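Local atomic coordinates of cytoplasmic protein (Cryptococcus neoformans var. grubii serotype A, PDB entry 7LPO), a protein that probably hydrolyses the beta-glucosidic bond of steryl glucosides, as a sterylglucosidase of glycoside hydrolase family 5. Residues D85-L88 and A89-K92; W199-N202 and Y203-A207; W355-G358 and K359-L363. One frame throughout, in Å; residues are numbered along the deposited sequence.

Contact 1: residues D85-L88 and A89-K92; sequences DLHL and ARLK
His87 sends its ring off with CG anti to the carbonyl carbon (chi1 -71°), while Arg90, three residues on, has CG anti to the backbone N (chi1 -174°) and a bend at chi3 that folds the guanidinium back toward the preceding turn. The two side chains therefore run side by side in the same direction, their planes 67° apart. ND1 of His87 lies in the guanidinium plane, at its edge, 3.3 Å from Arg90 NH1. Both nitrogens are hydrogen-bonded to the hydroxyl of Tyr573: the arginine is long enough to reach it and, through NE, the carbonyl of Leu654, while the imidazole can share the same hydroxyl from a shorter side chain. Leu86 crosses the arginine at a slant, its CG 4.0 Å from Arg90 NH2, and its carbonyl oxygen lies above one guanidinium face. Behind these groups run regular i to i+4 bonds, such as Arg90 N to Leu86 O at 3.0 Å and Leu91 N to His87 O at 3.0 Å. Leu88 and the compact Ala89 pack on Trp134, where apolar side chains suit the bulky indole, and Asp85 pairs with Lys130. This is the i to i+3 and i to i+4 pattern of an alpha helix, here helix 83-93, which lies in the connection between parallel strands 35-43 and 98-104, consistent with the beta-alpha-beta build of the family's TIM barrel.

Contact 2: residues W199-N202 and Y203-A207; sequences WGTN and YTHLA
Trp199 brings CZ3 within 4.4 Å of Tyr203 CE2, a loose apolar touch between two large rings; its side chain comes within about 4 Å of a bound Tris molecule (nearest atoms). The carbonyl oxygen of Trp199 takes the backbone N-H of Asn202 and a weak bond from that residue's ND2. Gly200 follows, and its carbonyl accepts Tyr203 N at 3.3 Å, continuing the 3-10 pattern. The carbonyl oxygen of Thr201 accepts two N-H groups: Thr204 N and His205 ND1, each 2.9 Å from Thr201 O, approach from opposite faces of the carbonyl plane. The histidine donates almost within its own ring plane, which helps to set the rotation of the imidazole. Thr201's hydroxyl sits between backbone N and carbonyl carbon (chi1 69°); threonine suits the place because this short hydroxyl can turn back to Ile198 O, three residues earlier. Asn202 closes the series, its carbonyl oxygen receiving His205 N at 3.1 Å, while OD1 binds the backbone N of Tyr178. The 3-10 turn ends the loop after helix 159-163, with Tyr203 OH bonded to Val146 N just beyond strand 137-143, and leads, through Thr204 and the N-cap residue His205, into helix 206-221.

Contact 3: residues W355-G358 and K359-L363; sequences WTRG and KEWAL
The indole of Trp361 carries the Arg357 guanidinium over one face, with NH1 3.2 Å above the ring plane. The two flat groups stand nearly upright to each other, 84° apart, so the cation meets the ring with its edge. Arg357 CZ is 4.5 Å from the centroid of the six-membered ring of Trp361 and only 4° off the normal, a cation-pi contact. Arg357 CD makes a CH-pi contact with the five-membered ring of Trp361. Leu363 covers one face of the guanidinium, its CD2 3.7 Å from Arg357 NE. Arg357 starts with CG anti to the backbone N (chi1 -162°) and turns at chi3, which carries the chain across the indole. The backbone brings the partners together through a type I turn from Gly358 to Trp361, closed by Trp361 N to Gly358 O at 3.2 Å. Arginine suits this place because its aliphatic shaft and its cation can both use the indole while its N-H groups bind elsewhere: NH2 forms a salt bridge to Asp345, and NH2 and NH1 reach the carbonyls of Tyr162 and Ala163. The acidic partner probably offsets the positive charge, and the ring's electrons would stabilise it further.

The three contacts come in series along the chain, contact 1 first and contact 3 last, and none touches another. Contact 1, on helix 83-93, which follows strand 35-43 and precedes strand 98-104 in the chain, lies on the opposite side of the chain's centre from the other two, with centres about 36 Å from contact 2 and 51 Å from contact 3. Contacts 2 and 3 are closer, about 25 Å between centres and 11 Å between nearest atoms. Contact 2 leads into helix 206-221; contact 3 belongs to the loop between helices 350-353 and 367-370. Together they sample what is probably the TIM barrel's helical layer, a turn beside a bound Tris molecule, which may mark a pocket, and an outlying surface loop.

Contact 1: residues D85-L88 and A89-K92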
ATOM      1  N   ASP A  85       7.523 -19.934  10.520  1.00 24.79           N
ATOM      2  CA  ASP A  85       8.261 -19.404  11.660  1.00 25.33           C
ATOM      3  C   ASP A  85       9.612 -18.837  11.244  1.00 23.70           C
ATOM      4  O   ASP A  85      10.116 -17.914  11.890  1.00 23.26           O
ATOM      5  CB  ASP A  85       8.456 -20.490  12.716  1.00 30.84           C
ATOM      6  CG  ASP A  85       7.152 -20.902  13.372  1.00 37.76           C
ATOM      7  OD1 ASP A  85       6.640 -20.122  14.201  1.00 37.46           O
ATOM      8  OD2 ASP A  85       6.625 -21.992  13.041  1.00 43.12           O
ATOM      9  N   LEU A  86      10.224 -19.389  10.197  1.00 27.20           N
ATOM     10  CA  LEU A  86      11.522 -18.887   9.761  1.00 26.61           C
ATOM     11  C   LEU A  86      11.399 -17.485   9.178  1.00 24.70           C
ATOM     12  O   LEU A  86      12.256 -16.631   9.420  1.00 23.73           O
ATOM     13  CB  LEU A  86      12.129 -19.846   8.742  1.00 27.70           C
ATOM     14  CG  LEU A  86      13.606 -19.632   8.424  1.00 33.14           C
ATOM     15  CD1 LEU A  86      14.458 -19.526   9.680  1.00 34.15           C
ATOM     16  CD2 LEU A  86      14.126 -20.769   7.530  1.00 36.61           C
ATOM     17  N   HIS A  87      10.330 -17.225   8.421  1.00 21.76           N
ATOM     18  CA  HIS A  87      10.129 -15.893   7.862  1.00 19.60           C
ATOM     19  C   HIS A  87       9.887 -14.867   8.961  1.00 18.51           C
ATOM     20  O   HIS A  87      10.481 -13.782   8.951  1.00 17.04           O
ATOM     21  CB  HIS A  87       8.962 -15.911   6.886  1.00 20.56           C
ATOM     22  CG  HIS A  87       9.254 -16.642   5.615  1.00 20.16           C
ATOM     23  ND1 HIS A  87      10.248 -16.256   4.745  1.00 19.62           N
ATOM     24  CD2 HIS A  87       8.677 -17.735   5.067  1.00 21.59           C
ATOM     25  CE1 HIS A  87      10.272 -17.078   3.714  1.00 21.72           C
ATOM     26  NE2 HIS A  87       9.321 -17.979   3.879  1.00 21.62           N
ATOM     27  N   LEU A  88       9.018 -15.189   9.922  1.00 19.14           N
ATOM     28  CA  LEU A  88       8.756 -14.251  11.007  1.00 17.16           C
ATOM     29  C   LEU A  88      10.005 -14.046  11.855  1.00 18.73           C
ATOM     30  O   LEU A  88      10.280 -12.930  12.305  1.00 23.16           O
ATOM     31  CB  LEU A  88       7.588 -14.740  11.864  1.00 15.72           C
ATOM     32  CG  LEU A  88       6.237 -14.810  11.145  1.00 17.00           C
ATOM     33  CD1 LEU A  88       5.185 -15.559  11.971  1.00 19.50           C
ATOM     34  CD2 LEU A  88       5.712 -13.419  10.812  1.00 16.75           C
ATOM     35  N   ALA A  89      10.777 -15.108  12.080  1.00 16.80           N
ATOM     36  CA  ALA A  89      12.030 -14.961  12.811  1.00 15.78           C
ATOM     37  C   ALA A  89      12.946 -13.975  12.108  1.00 14.77           C
ATOM     38  O   ALA A  89      13.555 -13.111  12.749  1.00 15.72           O
ATOM     39  CB  ALA A  89      12.720 -16.317  12.955  1.00 19.16           C
ATOM     40  N   ARG A  90      13.056 -14.096  10.786  1.00 14.44           N
ATOM     41  CA  ARG A  90      13.901 -13.187  10.027  1.00 14.04           C
ATOM     42  C   ARG A  90      13.427 -11.752  10.200  1.00 14.02           C
ATOM     43  O   ARG A  90      14.221 -10.853  10.493  1.00 14.12           O
ATOM     44  CB  ARG A  90      13.895 -13.595   8.556  1.00 14.07           C
ATOM     45  CG  ARG A  90      14.863 -12.816   7.671  1.00 16.06           C
ATOM     46  CD  ARG A  90      14.889 -13.400   6.241  1.00 18.07           C
ATOM     47  NE  ARG A  90      15.437 -14.759   6.201  1.00 19.44           N
ATOM     48  CZ  ARG A  90      14.742 -15.852   5.892  1.00 18.51           C
ATOM     49  NH1 ARG A  90      13.450 -15.778   5.583  1.00 19.10           N
ATOM     50  NH2 ARG A  90      15.351 -17.026   5.880  1.00 17.42           N
ATOM     51  N   LEU A  91      12.128 -11.520  10.037  1.00 14.16           N
ATOM     52  CA  LEU A  91      11.607 -10.165  10.164  1.00 16.21           C
ATOM     53  C   LEU A  91      11.855  -9.615  11.564  1.00 16.14           C
ATOM     54  O   LEU A  91      12.240  -8.450  11.724  1.00 14.12           O
ATOM     55  CB  LEU A  91      10.119 -10.150   9.832  1.00 17.73           C
ATOM     56  CG  LEU A  91       9.754 -10.578   8.413  1.00 18.87           C
ATOM     57  CD1 LEU A  91       8.243 -10.671   8.217  1.00 19.91           C
ATOM     58  CD2 LEU A  91      10.356  -9.608   7.391  1.00 16.94           C
ATOM     59  N   LYS A  92      11.666 -10.443  12.592  1.00 18.56           N
ATOM     60  CA  LYS A  92      11.905  -9.967  13.953  1.00 21.87           C
ATOM     61  C   LYS A  92      13.385  -9.690  14.191  1.00 19.14           C
ATOM     62  O   LYS A  92      13.743  -8.689  14.826  1.00 19.11           O
ATOM     63  CB  LYS A  92      11.385 -10.985  14.970  1.00 26.95           C
ATOM     64  CG  LYS A  92      11.013 -10.365  16.316  1.00 30.53           C
ATOM     65  CD  LYS A  92       9.672  -9.646  16.215  1.00 36.27           C
ATOM     66  CE  LYS A  92       9.280  -8.976  17.523  1.00 40.53           C
ATOM     67  NZ  LYS A  92       9.434  -7.494  17.461  1.00 43.15           N
TER

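Contact 2: residues W199-N202 and Y203-A207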
ATOM      1  N   TRP A 199       0.659  -1.324 -15.333  1.00 14.72           N
ATOM      2  CA  TRP A 199      -0.555  -1.793 -14.673  1.00 14.69           C
ATOM      3  C   TRP A 199      -1.310  -0.635 -14.041  1.00 14.66           C
ATOM      4  O   TRP A 199      -2.547  -0.675 -13.937  1.00 14.67           O
ATOM      5  CB  TRP A 199      -0.211  -2.857 -13.622  1.00 14.64           C
ATOM      6  CG  TRP A 199       0.534  -2.319 -12.436  1.00 14.58           C
ATOM      7  CD1 TRP A 199       1.884  -2.348 -12.230  1.00 14.57           C
ATOM      8  CD2 TRP A 199      -0.032  -1.677 -11.292  1.00 14.53           C
ATOM      9  NE1 TRP A 199       2.195  -1.751 -11.025  1.00 16.44           N
ATOM     10  CE2 TRP A 199       1.034  -1.332 -10.434  1.00 14.50           C
ATOM     11  CE3 TRP A 199      -1.339  -1.359 -10.906  1.00 16.38           C
ATOM     12  CZ2 TRP A 199       0.835  -0.676  -9.232  1.00 14.45           C
ATOM     13  CZ3 TRP A 199      -1.533  -0.711  -9.701  1.00 15.48           C
ATOM     14  CH2 TRP A 199      -0.451  -0.380  -8.880  1.00 14.44           C
ATOM     15  N   GLY A 200      -0.587   0.409 -13.626  1.00 14.65           N
ATOM     16  CA  GLY A 200      -1.203   1.516 -12.920  1.00 14.62           C
ATOM     17  C   GLY A 200      -2.091   2.379 -13.796  1.00 14.67           C
ATOM     18  O   GLY A 200      -3.011   3.033 -13.288  1.00 14.66           O
ATOM     19  N   THR A 201      -1.840   2.397 -15.106  1.00 14.73           N
ATOM     20  CA  THR A 201      -2.687   3.150 -16.030  1.00 14.78           C
ATOM     21  C   THR A 201      -4.095   2.572 -16.147  1.00 14.80           C
ATOM     22  O   THR A 201      -4.982   3.227 -16.715  1.00 14.84           O
ATOM     23  CB  THR A 201      -2.053   3.211 -17.434  1.00 14.85           C
ATOM     24  OG1 THR A 201      -2.064   1.915 -18.057  1.00 14.87           O
ATOM     25  CG2 THR A 201      -0.622   3.728 -17.355  1.00 14.84           C
ATOM     26  N   ASN A 202      -4.325   1.360 -15.637  1.00 14.77           N
ATOM     27  CA  ASN A 202      -5.675   0.815 -15.655  1.00 14.78           C
ATOM     28  C   ASN A 202      -6.646   1.724 -14.917  1.00 14.75           C
ATOM     29  O   ASN A 202      -7.824   1.774 -15.270  1.00 14.78           O
ATOM     30  CB  ASN A 202      -5.670  -0.600 -15.076  1.00 14.74           C
ATOM     31  CG  ASN A 202      -5.206  -1.640 -16.103  1.00 14.79           C
ATOM     32  OD1 ASN A 202      -5.709  -1.691 -17.217  1.00 14.85           O
ATOM     33  ND2 ASN A 202      -4.234  -2.441 -15.737  1.00 14.76           N
ATOM     34  N   TYR A 203      -6.168   2.499 -13.941  1.00 14.71           N
ATOM     35  CA  TYR A 203      -7.057   3.434 -13.247  1.00 14.69           C
ATOM     36  C   TYR A 203      -7.683   4.449 -14.197  1.00 14.75           C
ATOM     37  O   TYR A 203      -8.750   4.995 -13.895  1.00 14.75           O
ATOM     38  CB  TYR A 203      -6.316   4.197 -12.141  1.00 14.64           C
ATOM     39  CG  TYR A 203      -6.067   3.405 -10.879  1.00 14.58           C
ATOM     40  CD1 TYR A 203      -7.126   2.930 -10.097  1.00 14.55           C
ATOM     41  CD2 TYR A 203      -4.775   3.143 -10.457  1.00 14.55           C
ATOM     42  CE1 TYR A 203      -6.897   2.202  -8.937  1.00 14.50           C
ATOM     43  CE2 TYR A 203      -4.532   2.426  -9.301  1.00 14.49           C
ATOM     44  CZ  TYR A 203      -5.591   1.944  -8.548  1.00 14.47           C
ATOM     45  OH  TYR A 203      -5.324   1.215  -7.403  1.00 14.42           O
ATOM     46  N   THR A 204      -7.045   4.715 -15.333  1.00 14.80           N
ATOM     47  CA  THR A 204      -7.537   5.684 -16.303  1.00 14.86           C
ATOM     48  C   THR A 204      -7.894   5.018 -17.627  1.00 14.93           C
ATOM     49  O   THR A 204      -7.848   5.655 -18.680  1.00 14.99           O
ATOM     50  CB  THR A 204      -6.518   6.809 -16.522  1.00 17.66           C
ATOM     51  OG1 THR A 204      -5.254   6.280 -16.931  1.00 14.87           O
ATOM     52  CG2 THR A 204      -6.310   7.611 -15.231  1.00 15.11           C
ATOM     53  N   HIS A 205      -8.257   3.740 -17.587  1.00 14.92           N
ATOM     54  CA  HIS A 205      -8.927   3.089 -18.700  1.00 14.98           C
ATOM     55  C   HIS A 205     -10.368   2.778 -18.307  1.00 14.98           C
ATOM     56  O   HIS A 205     -10.760   2.889 -17.143  1.00 14.92           O
ATOM     57  CB  HIS A 205      -8.188   1.822 -19.117  1.00 14.98           C
ATOM     58  CG  HIS A 205      -6.957   2.075 -19.929  1.00 15.98           C
ATOM     59  ND1 HIS A 205      -5.858   2.726 -19.420  1.00 19.72           N
ATOM     60  CD2 HIS A 205      -6.640   1.751 -21.206  1.00 17.13           C
ATOM     61  CE1 HIS A 205      -4.912   2.786 -20.340  1.00 17.93           C
ATOM     62  NE2 HIS A 205      -5.361   2.201 -21.433  1.00 17.83           N
ATOM     63  N   LEU A 206     -11.144   2.339 -19.295  1.00 15.04           N
ATOM     64  CA  LEU A 206     -12.602   2.420 -19.206  1.00 15.39           C
ATOM     65  C   LEU A 206     -13.180   1.561 -18.083  1.00 15.00           C
ATOM     66  O   LEU A 206     -14.150   1.958 -17.425  1.00 14.98           O
ATOM     67  CB  LEU A 206     -13.211   2.024 -20.551  1.00 15.13           C
ATOM     68  CG  LEU A 206     -14.740   1.915 -20.606  1.00 16.02           C
ATOM     69  CD1 LEU A 206     -15.350   3.233 -20.185  1.00 16.75           C
ATOM     70  CD2 LEU A 206     -15.247   1.519 -21.993  1.00 16.12           C
ATOM     71  N   ALA A 207     -12.628   0.373 -17.854  1.00 15.07           N
ATOM     72  CA  ALA A 207     -13.234  -0.499 -16.852  1.00 15.58           C
ATOM     73  C   ALA A 207     -13.129   0.119 -15.462  1.00 16.78           C
ATOM     74  O   ALA A 207     -14.130   0.243 -14.744  1.00 18.03           O
ATOM     75  CB  ALA A 207     -12.584  -1.883 -16.886  1.00 15.29           C
TER

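Contact 3: residues W355-G358 and K359-L363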
ATOM      1  N   TRP A 355     -28.572 -11.964  -8.565  1.00 20.41           N
ATOM      2  CA  TRP A 355     -29.193 -10.681  -8.276  1.00 19.60           C
ATOM      3  C   TRP A 355     -30.194 -10.364  -9.379  1.00 14.88           C
ATOM      4  O   TRP A 355     -30.209 -11.000 -10.436  1.00 14.93           O
ATOM      5  CB  TRP A 355     -28.145  -9.561  -8.138  1.00 18.14           C
ATOM      6  CG  TRP A 355     -27.201  -9.447  -9.291  1.00 16.39           C
ATOM      7  CD1 TRP A 355     -27.476  -8.951 -10.529  1.00 17.97           C
ATOM      8  CD2 TRP A 355     -25.826  -9.847  -9.313  1.00 16.63           C
ATOM      9  NE1 TRP A 355     -26.349  -9.007 -11.327  1.00 18.35           N
ATOM     10  CE2 TRP A 355     -25.327  -9.564 -10.605  1.00 18.22           C
ATOM     11  CE3 TRP A 355     -24.971 -10.420  -8.373  1.00 16.81           C
ATOM     12  CZ2 TRP A 355     -24.009  -9.831 -10.973  1.00 14.80           C
ATOM     13  CZ3 TRP A 355     -23.658 -10.672  -8.739  1.00 16.93           C
ATOM     14  CH2 TRP A 355     -23.195 -10.381 -10.032  1.00 17.55           C
ATOM     15  N   THR A 356     -31.039  -9.372  -9.119  1.00 16.41           N
ATOM     16  CA  THR A 356     -31.997  -8.872 -10.098  1.00 20.24           C
ATOM     17  C   THR A 356     -31.560  -7.480 -10.541  1.00 20.71           C
ATOM     18  O   THR A 356     -31.420  -6.577  -9.711  1.00 22.95           O
ATOM     19  CB  THR A 356     -33.411  -8.823  -9.513  1.00 25.23           C
ATOM     20  OG1 THR A 356     -33.776 -10.120  -9.031  1.00 26.48           O
ATOM     21  CG2 THR A 356     -34.424  -8.383 -10.564  1.00 28.24           C
ATOM     22  N   ARG A 357     -31.369  -7.305 -11.841  1.00 15.83           N
ATOM     23  CA  ARG A 357     -30.975  -6.021 -12.394  1.00 17.50           C
ATOM     24  C   ARG A 357     -32.208  -5.235 -12.821  1.00 17.60           C
ATOM     25  O   ARG A 357     -33.135  -5.787 -13.419  1.00 16.11           O
ATOM     26  CB  ARG A 357     -30.038  -6.216 -13.585  1.00 17.87           C
ATOM     27  CG  ARG A 357     -29.239  -4.966 -13.948  1.00 18.67           C
ATOM     28  CD  ARG A 357     -28.435  -5.205 -15.200  1.00 18.36           C
ATOM     29  NE  ARG A 357     -27.475  -6.295 -15.045  1.00 18.58           N
ATOM     30  CZ  ARG A 357     -26.319  -6.186 -14.394  1.00 15.03           C
ATOM     31  NH1 ARG A 357     -25.979  -5.038 -13.819  1.00 15.00           N
ATOM     32  NH2 ARG A 357     -25.507  -7.225 -14.308  1.00 15.00           N
ATOM     33  N   GLY A 358     -32.214  -3.942 -12.495  1.00 18.47           N
ATOM     34  CA  GLY A 358     -33.359  -3.106 -12.793  1.00 21.35           C
ATOM     35  C   GLY A 358     -33.539  -2.880 -14.280  1.00 24.75           C
ATOM     36  O   GLY A 358     -32.611  -3.006 -15.078  1.00 26.96           O
ATOM     37  N   LYS A 359     -34.767  -2.517 -14.656  1.00 30.69           N
ATOM     38  CA  LYS A 359     -35.107  -2.441 -16.071  1.00 32.43           C
ATOM     39  C   LYS A 359     -34.548  -1.204 -16.759  1.00 31.53           C
ATOM     40  O   LYS A 359     -34.439  -1.194 -17.985  1.00 31.70           O
ATOM     41  CB  LYS A 359     -36.627  -2.478 -16.264  1.00 38.03           C
ATOM     42  CG  LYS A 359     -37.277  -3.865 -16.104  1.00 44.10           C
ATOM     43  CD  LYS A 359     -36.666  -4.961 -17.002  1.00 49.45           C
ATOM     44  CE  LYS A 359     -36.281  -4.451 -18.396  1.00 52.67           C
ATOM     45  NZ  LYS A 359     -35.959  -5.576 -19.343  1.00 52.82           N
ATOM     46  N   GLU A 360     -34.186  -0.159 -16.032  1.00 32.96           N
ATOM     47  CA  GLU A 360     -33.570   0.990 -16.683  1.00 33.77           C
ATOM     48  C   GLU A 360     -32.055   0.850 -16.827  1.00 28.97           C
ATOM     49  O   GLU A 360     -31.415   1.730 -17.415  1.00 28.77           O
ATOM     50  CB  GLU A 360     -33.926   2.276 -15.931  1.00 39.50           C
ATOM     51  CG  GLU A 360     -35.396   2.708 -16.097  1.00 48.12           C
ATOM     52  CD  GLU A 360     -35.947   2.490 -17.515  1.00 58.45           C
ATOM     53  OE1 GLU A 360     -36.615   1.449 -17.751  1.00 61.73           O
ATOM     54  OE2 GLU A 360     -35.702   3.351 -18.393  1.00 62.45           O
ATOM     55  N   TRP A 361     -31.469  -0.237 -16.336  1.00 22.64           N
ATOM     56  CA  TRP A 361     -30.040  -0.502 -16.512  1.00 20.46           C
ATOM     57  C   TRP A 361     -29.858  -1.164 -17.866  1.00 20.64           C
ATOM     58  O   TRP A 361     -29.886  -2.388 -17.985  1.00 21.31           O
ATOM     59  CB  TRP A 361     -29.500  -1.398 -15.405  1.00 19.61           C
ATOM     60  CG  TRP A 361     -28.001  -1.422 -15.331  1.00 16.85           C
ATOM     61  CD1 TRP A 361     -27.113  -1.209 -16.358  1.00 16.69           C
ATOM     62  CD2 TRP A 361     -27.208  -1.661 -14.163  1.00 15.07           C
ATOM     63  NE1 TRP A 361     -25.819  -1.309 -15.897  1.00 15.12           N
ATOM     64  CE2 TRP A 361     -25.849  -1.580 -14.555  1.00 15.05           C
ATOM     65  CE3 TRP A 361     -27.515  -1.936 -12.825  1.00 15.09           C
ATOM     66  CZ2 TRP A 361     -24.808  -1.765 -13.665  1.00 14.98           C
ATOM     67  CZ3 TRP A 361     -26.484  -2.112 -11.938  1.00 15.38           C
ATOM     68  CH2 TRP A 361     -25.137  -2.025 -12.359  1.00 15.31           C
ATOM     69  N   ALA A 362     -29.670  -0.348 -18.901  1.00 22.06           N
ATOM     70  CA  ALA A 362     -29.488  -0.889 -20.239  1.00 20.62           C
ATOM     71  C   ALA A 362     -28.218  -1.728 -20.290  1.00 21.31           C
ATOM     72  O   ALA A 362     -27.175  -1.342 -19.754  1.00 22.29           O
ATOM     73  CB  ALA A 362     -29.417   0.241 -21.262  1.00 19.58           C
ATOM     74  N   LEU A 363     -28.318  -2.894 -20.915  1.00 21.03           N
ATOM     75  CA  LEU A 363     -27.196  -3.800 -21.078  1.00 21.50           C
ATOM     76  C   LEU A 363     -26.754  -3.824 -22.535  1.00 22.00           C
ATOM     77  O   LEU A 363     -27.500  -3.461 -23.446  1.00 22.56           O
ATOM     78  CB  LEU A 363     -27.564  -5.208 -20.607  1.00 21.65           C
ATOM     79  CG  LEU A 363     -27.754  -5.341 -19.092  1.00 22.85           C
ATOM     80  CD1 LEU A 363     -28.405  -6.687 -18.756  1.00 26.87           C
ATOM     81  CD2 LEU A 363     -26.439  -5.178 -18.373  1.00 22.75           C
TER
HETATM   82  O   HOH W   1     -31.529  -4.438 -16.852  1.00 27.67           O